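Long-range contacts in 5-formaminoimidazole-4-carboxamide-1-(beta)-D-ribofuranosyl 5'-monophosphate synthetase (Methanocaldococcus jannaschii, PDB 2R7L), which catalyses the ATP- and formate-dependent formylation of AICAR to FAICAR, a folate-independent step of purine biosynthesis: residues A[289-297]-A[308-316]; A[130-138]-A[274-285]. All coordinates share one frame; numbering follows the deposited sequence.

Contact 1: residues A[289-297]-A[308-316]; sequences GMIGPFCLQ and VFEMSARVD. With ATP (adenosine-5'-triphosphate), chain E.
Gln297 and Cys295 pair with Glu310 and Ser312 as the hydrogen-bonded rungs of an antiparallel ladder, and Leu296 faces Met311 between them. Gln297 N reaches Glu310 O at 3.0 Å and Ser312 N reaches Cys295 O at 3.0 Å, while the return bond from Cys295 N is weak. Gln297 O accepts from two successive amides, Phe309 N at 3.0 Å and, weakly, Glu310 N, which marks a classic beta bulge. The same oxygen lies over one face of the Phe309 ring, and Gln297 CB makes a CH-pi contact over a ring face.

Apolar contacts continue where Leu296 CD2 meets Met311 CB at 4.0 Å. On the other face Cys295 CB abuts Asp316 CB at 3.5 Å, while Arg228 and Gly318 hold the Asp316 carboxylate.

One polar side chain, Gln297, bonds the nucleotide: with CG anti to the carbonyl carbon (chi1 -61°) and the chain extended alongside Glu310, NE2 donates almost straight to ATP O1B (2.9 Å, 168°). Glu310 meets ATP through CG; its OE2 takes Met311 N at 3.0 Å on the anti side, near the like charge of Glu128. This bulged hairpin forms part of the ATP-grasp nucleotide site, where Gln297 and Glu310 are predicted magnesium ligands.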
loop_
_atom_site.group_PDB
_atom_site.type_symbol
_atom_site.label_atom_id
_atom_site.label_comp_id
_atom_site.label_asym_id
_atom_site.label_seq_id
_atom_site.Cartn_x
_atom_site.Cartn_y
_atom_site.Cartn_z
ATOM N N GLY A 289 16.252 -26.577 -19.958
ATOM C CA GLY A 289 17.012 -25.335 -20.045
ATOM C C GLY A 289 17.065 -24.604 -18.719
ATOM O O GLY A 289 17.127 -25.227 -17.655
ATOM N N MET A 290 17.044 -23.276 -18.785
ATOM C CA MET A 290 17.044 -22.447 -17.584
ATOM C C MET A 290 15.651 -22.442 -16.974
ATOM O O MET A 290 14.656 -22.326 -17.686
ATOM C CB MET A 290 17.467 -21.015 -17.923
ATOM C CG MET A 290 18.771 -20.927 -18.708
ATOM S SD MET A 290 20.262 -20.878 -17.694
ATOM C CE MET A 290 19.717 -21.605 -16.153
ATOM N N ILE A 291 15.579 -22.584 -15.657
ATOM C CA ILE A 291 14.295 -22.507 -14.967
ATOM C C ILE A 291 14.401 -21.529 -13.807
ATOM O O ILE A 291 15.113 -21.775 -12.835
ATOM C CB ILE A 291 13.822 -23.894 -14.463
ATOM C CG1 ILE A 291 13.710 -24.890 -15.626
ATOM C CG2 ILE A 291 12.500 -23.779 -13.717
ATOM C CD1 ILE A 291 12.686 -24.521 -16.679
ATOM N N GLY A 292 13.702 -20.406 -13.920
ATOM C CA GLY A 292 13.717 -19.415 -12.865
ATOM C C GLY A 292 14.895 -18.462 -12.947
ATOM O O GLY A 292 15.222 -17.956 -14.026
ATOM N N PRO A 293 15.537 -18.206 -11.800
ATOM C CA PRO A 293 16.605 -17.222 -11.708
ATOM C C PRO A 293 17.908 -17.647 -12.385
ATOM O O PRO A 293 18.372 -18.782 -12.206
ATOM C CB PRO A 293 16.821 -17.083 -10.200
ATOM C CG PRO A 293 16.392 -18.386 -9.636
ATOM C CD PRO A 293 15.258 -18.849 -10.502
ATOM N N PHE A 294 18.475 -16.735 -13.174
ATOM C CA PHE A 294 19.843 -16.878 -13.673
ATOM C C PHE A 294 20.497 -15.515 -13.845
ATOM O O PHE A 294 19.818 -14.502 -14.047
ATOM C CB PHE A 294 19.913 -17.694 -14.972
ATOM C CG PHE A 294 19.348 -16.997 -16.181
ATOM C CD1 PHE A 294 20.157 -16.211 -16.987
ATOM C CD2 PHE A 294 18.019 -17.162 -16.538
ATOM C CE1 PHE A 294 19.649 -15.581 -18.115
ATOM C CE2 PHE A 294 17.501 -16.534 -17.672
ATOM C CZ PHE A 294 18.321 -15.748 -18.460
ATOM N N CYS A 295 21.822 -15.504 -13.759
ATOM C CA CYS A 295 22.587 -14.265 -13.708
ATOM C C CYS A 295 23.709 -14.274 -14.738
ATOM O O CYS A 295 24.435 -15.268 -14.865
ATOM C CB CYS A 295 23.173 -14.105 -12.306
ATOM S SG CYS A 295 24.235 -12.670 -12.061
ATOM N N LEU A 296 23.831 -13.181 -15.482
ATOM C CA LEU A 296 25.013 -12.935 -16.310
ATOM C C LEU A 296 25.890 -11.898 -15.619
ATOM O O LEU A 296 25.460 -10.762 -15.392
ATOM C CB LEU A 296 24.630 -12.442 -17.710
ATOM C CG LEU A 296 23.916 -13.457 -18.613
ATOM C CD1 LEU A 296 23.763 -12.903 -19.999
ATOM C CD2 LEU A 296 24.653 -14.781 -18.650
ATOM N N GLN A 297 27.110 -12.291 -15.277
ATOM C CA GLN A 297 28.057 -11.383 -14.632
ATOM C C GLN A 297 28.959 -10.784 -15.696
ATOM O O GLN A 297 29.796 -11.468 -16.272
ATOM C CB GLN A 297 28.882 -12.126 -13.592
ATOM C CG GLN A 297 28.042 -12.718 -12.484
ATOM C CD GLN A 297 28.700 -13.897 -11.829
ATOM O OE1 GLN A 297 28.292 -15.038 -12.037
ATOM N NE2 GLN A 297 29.737 -13.636 -11.036
ATOM N N VAL A 308 30.590 -11.166 -20.829
ATOM C CA VAL A 308 30.272 -11.947 -19.641
ATOM C C VAL A 308 31.400 -12.888 -19.231
ATOM O O VAL A 308 31.806 -13.779 -19.979
ATOM C CB VAL A 308 28.867 -12.641 -19.724
ATOM C CG1 VAL A 308 28.281 -12.506 -21.099
ATOM C CG2 VAL A 308 28.942 -14.096 -19.304
ATOM N N PHE A 309 31.911 -12.659 -18.027
ATOM C CA PHE A 309 33.048 -13.394 -17.525
ATOM C C PHE A 309 32.599 -14.511 -16.602
ATOM O O PHE A 309 33.392 -15.373 -16.224
ATOM C CB PHE A 309 33.999 -12.447 -16.792
ATOM C CG PHE A 309 33.394 -11.783 -15.579
ATOM C CD1 PHE A 309 33.387 -12.430 -14.353
ATOM C CD2 PHE A 309 32.863 -10.501 -15.663
ATOM C CE1 PHE A 309 32.848 -11.821 -13.223
ATOM C CE2 PHE A 309 32.323 -9.879 -14.536
ATOM C CZ PHE A 309 32.318 -10.542 -13.316
ATOM N N GLU A 310 31.324 -14.483 -16.229
ATOM C CA GLU A 310 30.751 -15.530 -15.391
ATOM C C GLU A 310 29.233 -15.594 -15.531
ATOM O O GLU A 310 28.613 -14.704 -16.117
ATOM C CB GLU A 310 31.145 -15.338 -13.925
ATOM C CG GLU A 310 32.350 -16.158 -13.491
ATOM C CD GLU A 310 32.115 -17.662 -13.583
ATOM O OE1 GLU A 310 33.105 -18.422 -13.543
ATOM O OE2 GLU A 310 30.946 -18.089 -13.689
ATOM N N MET A 311 28.649 -16.660 -14.995
ATOM C CA MET A 311 27.205 -16.832 -14.988
ATOM C C MET A 311 26.784 -17.823 -13.914
ATOM O O MET A 311 27.601 -18.605 -13.420
ATOM C CB MET A 311 26.716 -17.323 -16.345
ATOM C CG MET A 311 27.104 -18.756 -16.638
ATOM S SD MET A 311 25.993 -19.538 -17.824
ATOM C CE MET A 311 24.686 -20.096 -16.731
ATOM N N SER A 312 25.503 -17.776 -13.551
ATOM C CA SER A 312 24.917 -18.745 -12.631
ATOM C C SER A 312 23.644 -19.303 -13.254
ATOM O O SER A 312 23.009 -18.644 -14.082
ATOM C CB SER A 312 24.599 -18.095 -11.292
ATOM O OG SER A 312 25.739 -17.429 -10.777
ATOM N N ALA A 313 23.280 -20.521 -12.866
ATOM C CA ALA A 313 22.111 -21.181 -13.437
ATOM C C ALA A 313 20.997 -21.229 -12.401
ATOM O O ALA A 313 19.905 -21.736 -12.657
ATOM C CB ALA A 313 22.468 -22.577 -13.917
ATOM N N ARG A 314 21.300 -20.708 -11.218
ATOM C CA ARG A 314 20.300 -20.494 -10.189
ATOM C C ARG A 314 20.455 -19.075 -9.637
ATOM O O ARG A 314 21.057 -18.223 -10.284
ATOM C CB ARG A 314 20.406 -21.556 -9.095
ATOM C CG ARG A 314 21.817 -22.008 -8.813
ATOM C CD ARG A 314 22.601 -20.917 -8.144
ATOM N NE ARG A 314 24.010 -21.266 -8.046
ATOM C CZ ARG A 314 24.913 -20.530 -7.414
ATOM N NH1 ARG A 314 26.181 -20.925 -7.376
ATOM N NH2 ARG A 314 24.546 -19.401 -6.820
ATOM N N VAL A 315 19.919 -18.816 -8.452
ATOM C CA VAL A 315 19.912 -17.457 -7.928
ATOM C C VAL A 315 21.321 -17.016 -7.528
ATOM O O VAL A 315 22.023 -17.745 -6.838
ATOM C CB VAL A 315 18.913 -17.302 -6.752
ATOM C CG1 VAL A 315 19.355 -18.123 -5.536
ATOM C CG2 VAL A 315 18.709 -15.828 -6.397
ATOM N N ASP A 316 21.723 -15.833 -7.996
ATOM C CA ASP A 316 23.017 -15.240 -7.660
ATOM C C ASP A 316 22.930 -14.362 -6.407
ATOM O O ASP A 316 21.910 -13.708 -6.159
ATOM C CB ASP A 316 23.544 -14.421 -8.846
ATOM C CG ASP A 316 24.859 -13.710 -8.534
ATOM O OD1 ASP A 316 25.926 -14.256 -8.883
ATOM O OD2 ASP A 316 24.828 -12.615 -7.930
HETATM P PG ATP E . 31.866 -14.605 -7.140
HETATM O O1G ATP E . 30.882 -15.719 -6.860
HETATM O O2G ATP E . 31.330 -13.512 -8.043
HETATM O O3G ATP E . 32.568 -14.094 -5.904
HETATM P PB ATP E . 32.870 -15.791 -9.531
HETATM O O1B ATP E . 31.418 -15.678 -9.927
HETATM O O2B ATP E . 33.563 -17.125 -9.704
HETATM O O3B ATP E . 33.046 -15.330 -7.989
HETATM P PA ATP E . 35.236 -14.676 -10.733
HETATM O O1A ATP E . 35.402 -15.141 -12.156
HETATM O O2A ATP E . 35.994 -15.304 -9.595
HETATM O O3A ATP E . 33.651 -14.664 -10.388
HETATM O "O5'" ATP E . 35.560 -13.108 -10.721
HETATM C "C5'" ATP E . 35.857 -12.465 -9.492
HETATM C "C4'" ATP E . 36.104 -10.995 -9.787
HETATM O "O4'" ATP E . 37.292 -10.836 -10.570
HETATM C "C3'" ATP E . 34.993 -10.366 -10.608
HETATM O "O3'" ATP E . 33.923 -9.887 -9.788
HETATM C "C2'" ATP E . 35.710 -9.245 -11.334
HETATM O "O2'" ATP E . 35.769 -8.079 -10.514
HETATM C "C1'" ATP E . 37.124 -9.781 -11.522
HETATM N N9 ATP E . 37.207 -10.365 -12.874
HETATM C C8 ATP E . 36.870 -11.631 -13.188
HETATM N N7 ATP E . 37.042 -11.862 -14.512
HETATM C C5 ATP E . 37.518 -10.730 -15.063
HETATM C C6 ATP E . 37.928 -10.300 -16.418
HETATM N N6 ATP E . 37.859 -11.145 -17.476
HETATM N N1 ATP E . 38.353 -9.030 -16.561
HETATM C C2 ATP E . 38.419 -8.175 -15.516
HETATM N N3 ATP E . 38.073 -8.503 -14.261
HETATM C C4 ATP E . 37.611 -9.740 -13.980
HETATM O O HOH W 1 17.301 -21.897 -11.261
#

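Contact 2: residues A[130-138]-A[274-285]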
loop_
_atom_site.group_PDB
_atom_site.type_symbol
_atom_site.label_atom_id
_atom_site.label_comp_id
_atom_site.label_asym_id
_atom_site.label_seq_id
_atom_site.Cartn_x
_atom_site.Cartn_y
_atom_site.Cartn_z
ATOM N N LYS A 130 31.151 -23.314 -23.148
ATOM C CA LYS A 130 30.452 -23.958 -24.256
ATOM C C LYS A 130 29.084 -23.311 -24.432
ATOM O O LYS A 130 28.718 -22.883 -25.530
ATOM C CB LYS A 130 30.304 -25.458 -23.977
ATOM C CG LYS A 130 29.577 -26.247 -25.055
ATOM C CD LYS A 130 29.696 -27.747 -24.788
ATOM C CE LYS A 130 28.851 -28.563 -25.756
ATOM N NZ LYS A 130 29.114 -28.210 -27.182
ATOM N N LEU A 131 28.341 -23.228 -23.334
ATOM C CA LEU A 131 27.012 -22.619 -23.339
ATOM C C LEU A 131 27.033 -21.175 -23.853
ATOM O O LEU A 131 26.294 -20.821 -24.777
ATOM C CB LEU A 131 26.408 -22.684 -21.932
ATOM C CG LEU A 131 25.020 -22.086 -21.678
ATOM C CD1 LEU A 131 24.006 -22.486 -22.752
ATOM C CD2 LEU A 131 24.547 -22.511 -20.302
ATOM N N LEU A 132 27.889 -20.351 -23.256
ATOM C CA LEU A 132 27.955 -18.927 -23.591
ATOM C C LEU A 132 28.451 -18.691 -25.000
ATOM O O LEU A 132 27.964 -17.802 -25.703
ATOM C CB LEU A 132 28.865 -18.195 -22.603
ATOM C CG LEU A 132 28.405 -18.205 -21.144
ATOM C CD1 LEU A 132 29.552 -17.823 -20.220
ATOM C CD2 LEU A 132 27.197 -17.282 -20.937
ATOM N N ARG A 133 29.437 -19.487 -25.405
ATOM C CA ARG A 133 29.981 -19.421 -26.755
ATOM C C ARG A 133 28.917 -19.822 -27.761
ATOM O O ARG A 133 28.684 -19.120 -28.746
ATOM C CB ARG A 133 31.217 -20.325 -26.878
ATOM C CG ARG A 133 31.606 -20.687 -28.313
ATOM C CD ARG A 133 32.974 -21.370 -28.385
ATOM N NE ARG A 133 33.114 -22.485 -27.446
ATOM C CZ ARG A 133 32.724 -23.732 -27.698
ATOM N NH1 ARG A 133 32.156 -24.031 -28.865
ATOM N NH2 ARG A 133 32.896 -24.679 -26.781
ATOM N N GLU A 134 28.259 -20.948 -27.504
ATOM C CA GLU A 134 27.217 -21.442 -28.405
ATOM C C GLU A 134 25.970 -20.559 -28.424
ATOM O O GLU A 134 25.318 -20.417 -29.461
ATOM C CB GLU A 134 26.846 -22.880 -28.061
ATOM C CG GLU A 134 27.952 -23.874 -28.343
ATOM C CD GLU A 134 27.427 -25.278 -28.505
ATOM O OE1 GLU A 134 26.473 -25.467 -29.295
ATOM O OE2 GLU A 134 27.970 -26.190 -27.845
ATOM N N ALA A 135 25.649 -19.957 -27.282
ATOM C CA ALA A 135 24.543 -19.001 -27.216
ATOM C C ALA A 135 24.864 -17.759 -28.031
ATOM O O ALA A 135 23.969 -17.016 -28.434
ATOM C CB ALA A 135 24.249 -18.629 -25.773
ATOM N N GLY A 136 26.153 -17.527 -28.266
ATOM C CA GLY A 136 26.582 -16.370 -29.046
ATOM C C GLY A 136 26.837 -15.150 -28.182
ATOM O O GLY A 136 26.600 -14.019 -28.605
ATOM N N LEU A 137 27.322 -15.375 -26.967
ATOM C CA LEU A 137 27.599 -14.262 -26.055
ATOM C C LEU A 137 29.086 -13.896 -26.006
ATOM O O LEU A 137 29.948 -14.771 -25.950
ATOM C CB LEU A 137 27.087 -14.579 -24.647
ATOM C CG LEU A 137 25.573 -14.772 -24.508
ATOM C CD1 LEU A 137 25.197 -15.018 -23.063
ATOM C CD2 LEU A 137 24.838 -13.569 -25.045
ATOM N N ARG A 138 29.373 -12.597 -26.032
ATOM C CA ARG A 138 30.734 -12.102 -25.869
ATOM C C ARG A 138 31.319 -12.574 -24.552
ATOM O O ARG A 138 30.687 -12.445 -23.505
ATOM C CB ARG A 138 30.764 -10.577 -25.910
ATOM C CG ARG A 138 30.408 -9.987 -27.249
ATOM C CD ARG A 138 30.533 -8.479 -27.227
ATOM N NE ARG A 138 30.145 -7.884 -28.503
ATOM C CZ ARG A 138 28.953 -7.352 -28.757
ATOM N NH1 ARG A 138 28.017 -7.332 -27.816
ATOM N NH2 ARG A 138 28.699 -6.834 -29.954
ATOM N N MET A 274 20.741 -10.960 -24.761
ATOM C CA MET A 274 21.683 -11.873 -24.129
ATOM C C MET A 274 20.952 -12.926 -23.328
ATOM O O MET A 274 21.301 -14.114 -23.362
ATOM C CB MET A 274 22.642 -11.113 -23.206
ATOM C CG MET A 274 23.606 -10.189 -23.925
ATOM S SD MET A 274 24.435 -9.074 -22.773
ATOM C CE MET A 274 25.390 -10.224 -21.793
ATOM N N GLY A 275 19.949 -12.486 -22.578
ATOM C CA GLY A 275 19.111 -13.411 -21.813
ATOM C C GLY A 275 18.345 -14.349 -22.734
ATOM O O GLY A 275 18.288 -15.552 -22.502
ATOM N N ASP A 276 17.776 -13.800 -23.800
ATOM C CA ASP A 276 17.016 -14.619 -24.744
ATOM C C ASP A 276 17.893 -15.705 -25.369
ATOM O O ASP A 276 17.481 -16.862 -25.459
ATOM C CB ASP A 276 16.372 -13.742 -25.823
ATOM C CG ASP A 276 15.192 -12.932 -25.291
ATOM O OD1 ASP A 276 14.766 -13.195 -24.147
ATOM O OD2 ASP A 276 14.688 -12.042 -26.013
ATOM N N LYS A 277 19.111 -15.336 -25.769
ATOM C CA LYS A 277 20.032 -16.279 -26.411
ATOM C C LYS A 277 20.500 -17.373 -25.470
ATOM O O LYS A 277 20.507 -18.547 -25.835
ATOM C CB LYS A 277 21.249 -15.548 -26.984
ATOM C CG LYS A 277 20.957 -14.695 -28.195
ATOM C CD LYS A 277 22.229 -13.997 -28.646
ATOM C CE LYS A 277 22.023 -13.220 -29.927
ATOM N NZ LYS A 277 23.284 -12.543 -30.325
ATOM N N LEU A 278 20.899 -16.996 -24.263
ATOM C CA LEU A 278 21.327 -17.986 -23.277
ATOM C C LEU A 278 20.238 -19.022 -23.040
ATOM O O LEU A 278 20.513 -20.217 -22.916
ATOM C CB LEU A 278 21.707 -17.315 -21.951
ATOM C CG LEU A 278 22.170 -18.284 -20.859
ATOM C CD1 LEU A 278 23.471 -18.969 -21.266
ATOM C CD2 LEU A 278 22.348 -17.584 -19.532
ATOM N N VAL A 279 18.997 -18.549 -22.980
ATOM C CA VAL A 279 17.844 -19.403 -22.712
ATOM C C VAL A 279 17.538 -20.341 -23.883
ATOM O O VAL A 279 17.319 -21.534 -23.684
ATOM C CB VAL A 279 16.606 -18.546 -22.324
ATOM C CG1 VAL A 279 15.299 -19.211 -22.751
ATOM C CG2 VAL A 279 16.626 -18.259 -20.824
ATOM N N ALA A 280 17.542 -19.797 -25.095
ATOM C CA ALA A 280 17.273 -20.578 -26.296
ATOM C C ALA A 280 18.290 -21.701 -26.500
ATOM O O ALA A 280 17.925 -22.799 -26.912
ATOM C CB ALA A 280 17.212 -19.670 -27.524
ATOM N N LYS A 281 19.560 -21.438 -26.195
ATOM C CA LYS A 281 20.586 -22.465 -26.358
ATOM C C LYS A 281 20.548 -23.500 -25.243
ATOM O O LYS A 281 20.753 -24.686 -25.491
ATOM C CB LYS A 281 21.990 -21.855 -26.470
ATOM C CG LYS A 281 23.100 -22.885 -26.776
ATOM C CD LYS A 281 22.909 -23.582 -28.138
ATOM C CE LYS A 281 22.914 -22.573 -29.287
ATOM N NZ LYS A 281 22.538 -23.166 -30.609
ATOM N N ALA A 282 20.293 -23.058 -24.016
ATOM C CA ALA A 282 20.257 -23.972 -22.871
ATOM C C ALA A 282 19.093 -24.960 -22.984
ATOM O O ALA A 282 19.133 -26.052 -22.416
ATOM C CB ALA A 282 20.176 -23.199 -21.569
ATOM N N LYS A 283 18.057 -24.568 -23.717
ATOM C CA LYS A 283 16.956 -25.477 -24.019
ATOM C C LYS A 283 17.459 -26.669 -24.838
ATOM O O LYS A 283 17.110 -27.817 -24.556
ATOM C CB LYS A 283 15.843 -24.747 -24.771
ATOM C CG LYS A 283 14.925 -23.926 -23.876
ATOM C CD LYS A 283 13.932 -23.115 -24.692
ATOM C CE LYS A 283 12.926 -22.416 -23.791
ATOM N NZ LYS A 283 12.367 -21.211 -24.456
ATOM N N GLU A 284 18.290 -26.384 -25.839
ATOM C CA GLU A 284 18.886 -27.414 -26.693
ATOM C C GLU A 284 19.913 -28.263 -25.954
ATOM O O GLU A 284 19.903 -29.486 -26.062
ATOM C CB GLU A 284 19.550 -26.777 -27.915
ATOM C CG GLU A 284 18.622 -25.964 -28.793
ATOM C CD GLU A 284 19.379 -25.209 -29.865
ATOM O OE1 GLU A 284 20.615 -25.363 -29.923
ATOM O OE2 GLU A 284 18.748 -24.463 -30.646
ATOM N N LEU A 285 20.795 -27.613 -25.198
ATOM C CA LEU A 285 21.921 -28.306 -24.574
ATOM C C LEU A 285 21.589 -29.015 -23.266
ATOM O O LEU A 285 22.187 -30.050 -22.953
ATOM C CB LEU A 285 23.104 -27.352 -24.364
ATOM C CG LEU A 285 23.610 -26.533 -25.559
ATOM C CD1 LEU A 285 24.883 -25.779 -25.175
ATOM C CD2 LEU A 285 23.848 -27.406 -26.788
#
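Leu131 drops into the helix 274-285 as a knob in a hole, bounded by Leu278, Lys281, Ala282 and Leu285, and so illustrates how a leucine knob fits between two helices. The helix segments 130-135 and 274-285 cross at 114°, their axes 8.8 Å apart at closest. Leu131 CG meets Leu278 CD1 at 3.5 Å, the two side chains lying about at right angles, and Leu131 CD1 reaches on to Ala282 CB and Leu285 CD1. In each of the two leucines CG is anti to the backbone N (chi1 179° in Leu131), which turns their branches toward each other between the helices.

Leu137 is the second large contributor. It belongs to the Schellman motif that ends the first helix: its N bonds to Leu132 O, and Gly136, at positive phi, leaves the helical conformation, which carries the chain on toward Met274. There Leu137 CD2 sits 3.7 Å from Met274 CA and 3.8 Å from Met274 CG, while CD1 packs more loosely, near Met274 O and Leu278 CB.

Leu278 completes the trio, its CD1 also touching Leu132 CD2 at 4.1 Å. Ala135 lets the backbones come close, its CB lying 3.9 Å from Leu278 CA. Lysine chains border this apolar centre: Lys281 bends across Glu134, bringing CE to 3.2 Å from Glu134 O, while its NZ makes a salt bridge with Glu284. Lys277 lays its aliphatic carbons along Ala135 O.

The crossing rests on the sheet beneath it: Leu132 packs on Val308 and Met311 of strand 306-312, Leu278 packs on Phe294 and Leu296 of strand 292-300, and Met274 touches both strands.

In the fold
Contacts 1 and 2 show how an ATP-grasp domain layers helices on a nucleotide-binding sheet. Their centres lie about 11 Å apart and they touch directly: Leu296 CD1 packs on Met274 CE at 3.6 Å, and Phe294 CD1 on Leu278 CD2 at 3.6 Å. Where the chain leaves helix 125-135, a probable hydrogen bond links Val308 N to Arg138 O (3.0 Å). Contact 2 joins distant parts of the sequence and closes before contact 1 opens; helix 268-285 is followed, after a short connection, by strand 292-300. The hairpin forms one margin of a five-stranded antiparallel sheet. The helices lie against the face bearing Leu296 and Met311, and ATP is met by Gln297, whose side chain leaves from the other face.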